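Long-range contact in protein kinase domain-containing protein (Chaetomium thermophilum, PDB 6Z3U), which probably phosphorylates serine and threonine residues of target proteins, including the RNA polymerase II tail, as the cyclin-dependent kinase of the CAK complex: residues I308-P321 / W361-T373. Sequence-based numbering, arbitrary orientation.
Sequences ICKHIGTPTEENWP and WRTLQLDPKKRIT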
loop_
_atom_site.group_PDB
_atom_site.type_symbol
_atom_site.label_atom_id
_atom_site.label_comp_id
_atom_site.label_asym_id
_atom_site.label_seq_id
_atom_site.Cartn_x
_atom_site.Cartn_y
_atom_site.Cartn_z
ATOM N N ILE B 308 -12.534 -27.596 -11.392
ATOM C CA ILE B 308 -11.763 -27.920 -10.196
ATOM C C ILE B 308 -12.262 -29.226 -9.593
ATOM O O ILE B 308 -11.470 -30.065 -9.149
ATOM C CB ILE B 308 -11.820 -26.761 -9.187
ATOM C CG1 ILE B 308 -11.128 -25.528 -9.774
ATOM C CG2 ILE B 308 -11.162 -27.166 -7.876
ATOM C CD1 ILE B 308 -11.281 -24.275 -8.944
ATOM N N CYS B 309 -13.582 -29.423 -9.574
ATOM C CA CYS B 309 -14.130 -30.684 -9.087
ATOM C C CYS B 309 -13.647 -31.855 -9.936
ATOM O O CYS B 309 -13.336 -32.929 -9.409
ATOM C CB CYS B 309 -15.658 -30.626 -9.078
ATOM S SG CYS B 309 -16.376 -29.557 -7.802
ATOM N N LYS B 310 -13.575 -31.664 -11.252
ATOM C CA LYS B 310 -13.211 -32.762 -12.141
ATOM C C LYS B 310 -11.733 -33.114 -12.004
ATOM O O LYS B 310 -11.375 -34.290 -11.878
ATOM C CB LYS B 310 -13.557 -32.392 -13.586
ATOM C CG LYS B 310 -13.249 -33.468 -14.618
ATOM C CD LYS B 310 -13.400 -32.926 -16.035
ATOM C CE LYS B 310 -12.968 -33.946 -17.085
ATOM N NZ LYS B 310 -13.963 -35.041 -17.273
ATOM N N HIS B 311 -10.861 -32.103 -12.011
ATOM C CA HIS B 311 -9.426 -32.329 -12.120
ATOM C C HIS B 311 -8.684 -32.289 -10.791
ATOM O O HIS B 311 -7.566 -32.811 -10.717
ATOM C CB HIS B 311 -8.793 -31.294 -13.062
ATOM C CG HIS B 311 -9.127 -31.498 -14.509
ATOM N ND1 HIS B 311 -10.057 -32.418 -14.941
ATOM C CD2 HIS B 311 -8.637 -30.908 -15.625
ATOM C CE1 HIS B 311 -10.130 -32.382 -16.260
ATOM N NE2 HIS B 311 -9.278 -31.473 -16.700
ATOM N N ILE B 312 -9.252 -31.690 -9.751
ATOM C CA ILE B 312 -8.621 -31.632 -8.437
ATOM C C ILE B 312 -9.400 -32.449 -7.413
ATOM O O ILE B 312 -8.820 -33.242 -6.670
ATOM C CB ILE B 312 -8.453 -30.171 -7.965
ATOM C CG1 ILE B 312 -7.389 -29.453 -8.796
ATOM C CG2 ILE B 312 -8.074 -30.128 -6.492
ATOM C CD1 ILE B 312 -7.944 -28.736 -9.995
ATOM N N GLY B 313 -10.707 -32.273 -7.365
ATOM C CA GLY B 313 -11.556 -32.990 -6.434
ATOM C C GLY B 313 -12.713 -32.119 -5.980
ATOM O O GLY B 313 -12.648 -30.894 -5.954
ATOM N N THR B 314 -13.809 -32.774 -5.618
ATOM C CA THR B 314 -14.991 -32.059 -5.153
ATOM C C THR B 314 -14.775 -31.602 -3.714
ATOM O O THR B 314 -14.572 -32.445 -2.834
ATOM C CB THR B 314 -16.228 -32.950 -5.240
ATOM O OG1 THR B 314 -16.523 -33.243 -6.612
ATOM C CG2 THR B 314 -17.428 -32.260 -4.607
ATOM N N PRO B 315 -14.786 -30.297 -3.433
ATOM C CA PRO B 315 -14.701 -29.850 -2.034
ATOM C C PRO B 315 -15.957 -30.240 -1.268
ATOM O O PRO B 315 -17.077 -30.057 -1.751
ATOM C CB PRO B 315 -14.550 -28.328 -2.147
ATOM C CG PRO B 315 -15.114 -27.986 -3.482
ATOM C CD PRO B 315 -14.815 -29.160 -4.372
ATOM N N THR B 316 -15.763 -30.781 -0.067
ATOM C CA THR B 316 -16.863 -31.231 0.771
ATOM C C THR B 316 -16.600 -30.819 2.213
ATOM O O THR B 316 -15.499 -30.392 2.570
ATOM C CB THR B 316 -17.048 -32.749 0.695
ATOM O OG1 THR B 316 -15.933 -33.394 1.322
ATOM C CG2 THR B 316 -17.150 -33.199 -0.752
ATOM N N GLU B 317 -17.635 -30.955 3.046
ATOM C CA GLU B 317 -17.486 -30.694 4.472
ATOM C C GLU B 317 -16.456 -31.607 5.124
ATOM O O GLU B 317 -15.951 -31.283 6.204
ATOM C CB GLU B 317 -18.832 -30.859 5.179
ATOM C CG GLU B 317 -19.830 -29.759 4.879
ATOM C CD GLU B 317 -19.457 -28.446 5.539
ATOM O OE1 GLU B 317 -19.461 -27.406 4.845
ATOM O OE2 GLU B 317 -19.149 -28.457 6.749
ATOM N N GLU B 318 -16.142 -32.745 4.501
ATOM C CA GLU B 318 -15.170 -33.671 5.073
ATOM C C GLU B 318 -13.746 -33.155 4.903
ATOM O O GLU B 318 -12.966 -33.132 5.863
ATOM C CB GLU B 318 -15.318 -35.049 4.422
ATOM C CG GLU B 318 -16.542 -35.833 4.882
ATOM C CD GLU B 318 -17.847 -35.111 4.596
ATOM O OE1 GLU B 318 -18.686 -35.011 5.518
ATOM O OE2 GLU B 318 -18.027 -34.631 3.455
ATOM N N ASN B 319 -13.392 -32.735 3.690
ATOM C CA ASN B 319 -12.053 -32.242 3.404
ATOM C C ASN B 319 -11.909 -30.744 3.628
ATOM O O ASN B 319 -10.784 -30.236 3.603
ATOM C CB ASN B 319 -11.672 -32.576 1.957
ATOM C CG ASN B 319 -12.640 -31.987 0.943
ATOM O OD1 ASN B 319 -13.157 -30.887 1.124
ATOM N ND2 ASN B 319 -12.886 -32.724 -0.133
ATOM N N TRP B 320 -13.009 -30.033 3.864
ATOM C CA TRP B 320 -12.993 -28.572 3.958
ATOM C C TRP B 320 -14.171 -28.131 4.815
ATOM O O TRP B 320 -15.197 -27.667 4.306
ATOM C CB TRP B 320 -13.060 -27.939 2.569
ATOM C CG TRP B 320 -12.826 -26.459 2.528
ATOM C CD1 TRP B 320 -12.717 -25.605 3.590
ATOM C CD2 TRP B 320 -12.678 -25.656 1.351
ATOM N NE1 TRP B 320 -12.508 -24.321 3.143
ATOM C CE2 TRP B 320 -12.481 -24.327 1.773
ATOM C CE3 TRP B 320 -12.694 -25.934 -0.019
ATOM C CZ2 TRP B 320 -12.298 -23.279 0.875
ATOM C CZ3 TRP B 320 -12.511 -24.894 -0.908
ATOM C CH2 TRP B 320 -12.315 -23.583 -0.459
ATOM N N PRO B 321 -14.056 -28.275 6.135
ATOM C CA PRO B 321 -15.186 -27.938 7.011
ATOM C C PRO B 321 -15.673 -26.516 6.787
ATOM O O PRO B 321 -14.885 -25.571 6.705
ATOM C CB PRO B 321 -14.603 -28.123 8.418
ATOM C CG PRO B 321 -13.497 -29.102 8.242
ATOM C CD PRO B 321 -12.910 -28.812 6.891
ATOM N N TRP B 361 1.079 -30.404 -6.128
ATOM C CA TRP B 361 -0.088 -30.898 -5.404
ATOM C C TRP B 361 -0.335 -30.112 -4.124
ATOM O O TRP B 361 -1.492 -29.913 -3.735
ATOM C CB TRP B 361 0.102 -32.380 -5.096
ATOM C CG TRP B 361 -0.975 -32.987 -4.270
ATOM C CD1 TRP B 361 -2.200 -33.406 -4.697
ATOM C CD2 TRP B 361 -0.922 -33.263 -2.868
ATOM N NE1 TRP B 361 -2.917 -33.924 -3.643
ATOM C CE2 TRP B 361 -2.152 -33.848 -2.510
ATOM C CE3 TRP B 361 0.044 -33.066 -1.878
ATOM C CZ2 TRP B 361 -2.440 -34.235 -1.207
ATOM C CZ3 TRP B 361 -0.242 -33.456 -0.587
ATOM C CH2 TRP B 361 -1.475 -34.032 -0.262
ATOM N N ARG B 362 0.726 -29.658 -3.454
ATOM C CA ARG B 362 0.535 -28.891 -2.229
ATOM C C ARG B 362 -0.021 -27.503 -2.515
ATOM O O ARG B 362 -0.735 -26.942 -1.675
ATOM C CB ARG B 362 1.847 -28.783 -1.454
ATOM C CG ARG B 362 2.377 -30.115 -0.945
ATOM C CD ARG B 362 3.445 -29.925 0.122
ATOM N NE ARG B 362 4.209 -31.149 0.362
ATOM C CZ ARG B 362 3.799 -32.156 1.128
ATOM N NH1 ARG B 362 2.621 -32.101 1.736
ATOM N NH2 ARG B 362 4.568 -33.225 1.283
ATOM N N THR B 363 0.288 -26.930 -3.681
ATOM C CA THR B 363 -0.238 -25.616 -4.023
ATOM C C THR B 363 -1.703 -25.659 -4.435
ATOM O O THR B 363 -2.364 -24.617 -4.429
ATOM C CB THR B 363 0.565 -24.985 -5.162
ATOM O OG1 THR B 363 0.415 -25.778 -6.348
ATOM C CG2 THR B 363 2.036 -24.886 -4.800
ATOM N N LEU B 364 -2.224 -26.833 -4.785
ATOM C CA LEU B 364 -3.597 -26.981 -5.250
ATOM C C LEU B 364 -4.445 -27.746 -4.239
ATOM O O LEU B 364 -5.272 -28.585 -4.602
ATOM C CB LEU B 364 -3.631 -27.674 -6.609
ATOM C CG LEU B 364 -2.799 -26.997 -7.700
ATOM C CD1 LEU B 364 -2.990 -27.704 -9.040
ATOM C CD2 LEU B 364 -3.143 -25.519 -7.816
ATOM N N GLN B 365 -4.242 -27.466 -2.955
ATOM C CA GLN B 365 -5.113 -27.994 -1.917
ATOM C C GLN B 365 -6.402 -27.186 -1.880
ATOM O O GLN B 365 -6.373 -25.952 -1.883
ATOM C CB GLN B 365 -4.420 -27.952 -0.556
ATOM C CG GLN B 365 -3.209 -28.864 -0.456
ATOM C CD GLN B 365 -3.574 -30.321 -0.637
ATOM O OE1 GLN B 365 -4.253 -30.914 0.202
ATOM N NE2 GLN B 365 -3.136 -30.904 -1.744
ATOM N N LEU B 366 -7.535 -27.888 -1.834
ATOM C CA LEU B 366 -8.825 -27.209 -1.866
ATOM C C LEU B 366 -8.989 -26.289 -0.664
ATOM O O LEU B 366 -9.278 -25.095 -0.815
ATOM C CB LEU B 366 -9.948 -28.244 -1.919
ATOM C CG LEU B 366 -9.935 -29.123 -3.171
ATOM C CD1 LEU B 366 -10.852 -30.317 -2.998
ATOM C CD2 LEU B 366 -10.335 -28.311 -4.392
ATOM N N ASP B 367 -8.802 -26.820 0.534
ATOM C CA ASP B 367 -8.918 -26.007 1.738
ATOM C C ASP B 367 -7.694 -25.108 1.850
ATOM O O ASP B 367 -6.575 -25.618 1.990
ATOM C CB ASP B 367 -9.046 -26.906 2.962
ATOM C CG ASP B 367 -9.434 -26.141 4.206
ATOM O OD1 ASP B 367 -9.345 -24.897 4.201
ATOM O OD2 ASP B 367 -9.840 -26.791 5.192
ATOM N N PRO B 368 -7.843 -23.780 1.794
ATOM C CA PRO B 368 -6.653 -22.912 1.838
ATOM C C PRO B 368 -5.842 -23.058 3.109
ATOM O O PRO B 368 -4.660 -22.690 3.116
ATOM C CB PRO B 368 -7.236 -21.498 1.701
ATOM C CG PRO B 368 -8.657 -21.621 2.115
ATOM C CD PRO B 368 -9.092 -23.000 1.724
ATOM N N LYS B 369 -6.436 -23.576 4.185
ATOM C CA LYS B 369 -5.698 -23.738 5.432
ATOM C C LYS B 369 -4.594 -24.782 5.303
ATOM O O LYS B 369 -3.525 -24.625 5.904
ATOM C CB LYS B 369 -6.664 -24.111 6.556
ATOM C CG LYS B 369 -7.693 -23.029 6.859
ATOM C CD LYS B 369 -8.707 -23.484 7.894
ATOM C CE LYS B 369 -9.734 -24.440 7.298
ATOM N NZ LYS B 369 -10.633 -25.041 8.335
ATOM N N LYS B 370 -4.822 -25.839 4.524
ATOM C CA LYS B 370 -3.817 -26.869 4.290
ATOM C C LYS B 370 -3.018 -26.632 3.017
ATOM O O LYS B 370 -2.194 -27.475 2.650
ATOM C CB LYS B 370 -4.478 -28.256 4.241
ATOM C CG LYS B 370 -5.483 -28.456 3.108
ATOM C CD LYS B 370 -6.367 -29.686 3.350
ATOM C CE LYS B 370 -7.339 -29.936 2.189
ATOM N NZ LYS B 370 -6.693 -30.550 0.984
ATOM N N ARG B 371 -3.239 -25.515 2.334
ATOM C CA ARG B 371 -2.437 -25.154 1.176
ATOM C C ARG B 371 -1.069 -24.653 1.626
ATOM O O ARG B 371 -0.954 -23.928 2.616
ATOM C CB ARG B 371 -3.148 -24.075 0.362
ATOM C CG ARG B 371 -2.918 -24.137 -1.137
ATOM C CD ARG B 371 -3.834 -23.155 -1.854
ATOM N NE ARG B 371 -5.238 -23.550 -1.746
ATOM C CZ ARG B 371 -6.272 -22.726 -1.909
ATOM N NH1 ARG B 371 -6.074 -21.441 -2.183
ATOM N NH2 ARG B 371 -7.509 -23.187 -1.789
ATOM N N ILE B 372 -0.031 -25.025 0.881
ATOM C CA ILE B 372 1.318 -24.622 1.253
ATOM C C ILE B 372 1.446 -23.105 1.154
ATOM O O ILE B 372 0.746 -22.446 0.374
ATOM C CB ILE B 372 2.358 -25.333 0.369
ATOM C CG1 ILE B 372 3.778 -25.008 0.838
ATOM C CG2 ILE B 372 2.181 -24.940 -1.088
ATOM C CD1 ILE B 372 4.847 -25.799 0.129
ATOM N N THR B 373 2.328 -22.542 1.974
ATOM C CA THR B 373 2.602 -21.114 1.965
ATOM C C THR B 373 3.807 -20.813 1.077
ATOM O O THR B 373 4.549 -21.705 0.667
ATOM C CB THR B 373 2.854 -20.605 3.382
ATOM O OG1 THR B 373 4.098 -21.131 3.864
ATOM C CG2 THR B 373 1.726 -21.031 4.306
#
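The indole of W320 lies flat against the turn L366-D367-P368. CA of D367 sits 3.9 Å from the centroid of the five-membered ring, 12° off its normal, a CH-pi contact over the face; L366 O lies over that same face, 3.2 Å from W320 CZ3, and P368 CD packs against CZ2. A chi1 of -170°, with CG anti to the backbone N, turns the ring over D367, whose carboxylate plane is inclined to it by only 19°; the wide indole suits a backbone turn it must cover. W320 NE1 hydrogen-bonds T38 O of the RING-type domain-containing protein chain.

Apolar packing centres on forked L366: CD2 meets I312 CG2 at 3.6 Å and I308 CG2, while CD1 reaches G313 O and P315 CB. G313 is the first residue off the helical path; at its positive phi a CB would press on I312 O.

Polar groups brace each loop internally. N319 ND2 donates to T314 O at 3.2 Å and its OD1 accepts from T316 N; D367 OD1 closes an Asx turn with K369 N. R371 NE and NH2 grip Q365 O side-on.

R371 NH2 also salt-bridges E265 of the APE-type motif (here PPE), matching the Glu-Arg pair that ties the activation segment to the kinase C-lobe.

The contact joins the ends of helices 301-311 and 353-363, with I308 and P368 packing on helices 264-267 and 276-291.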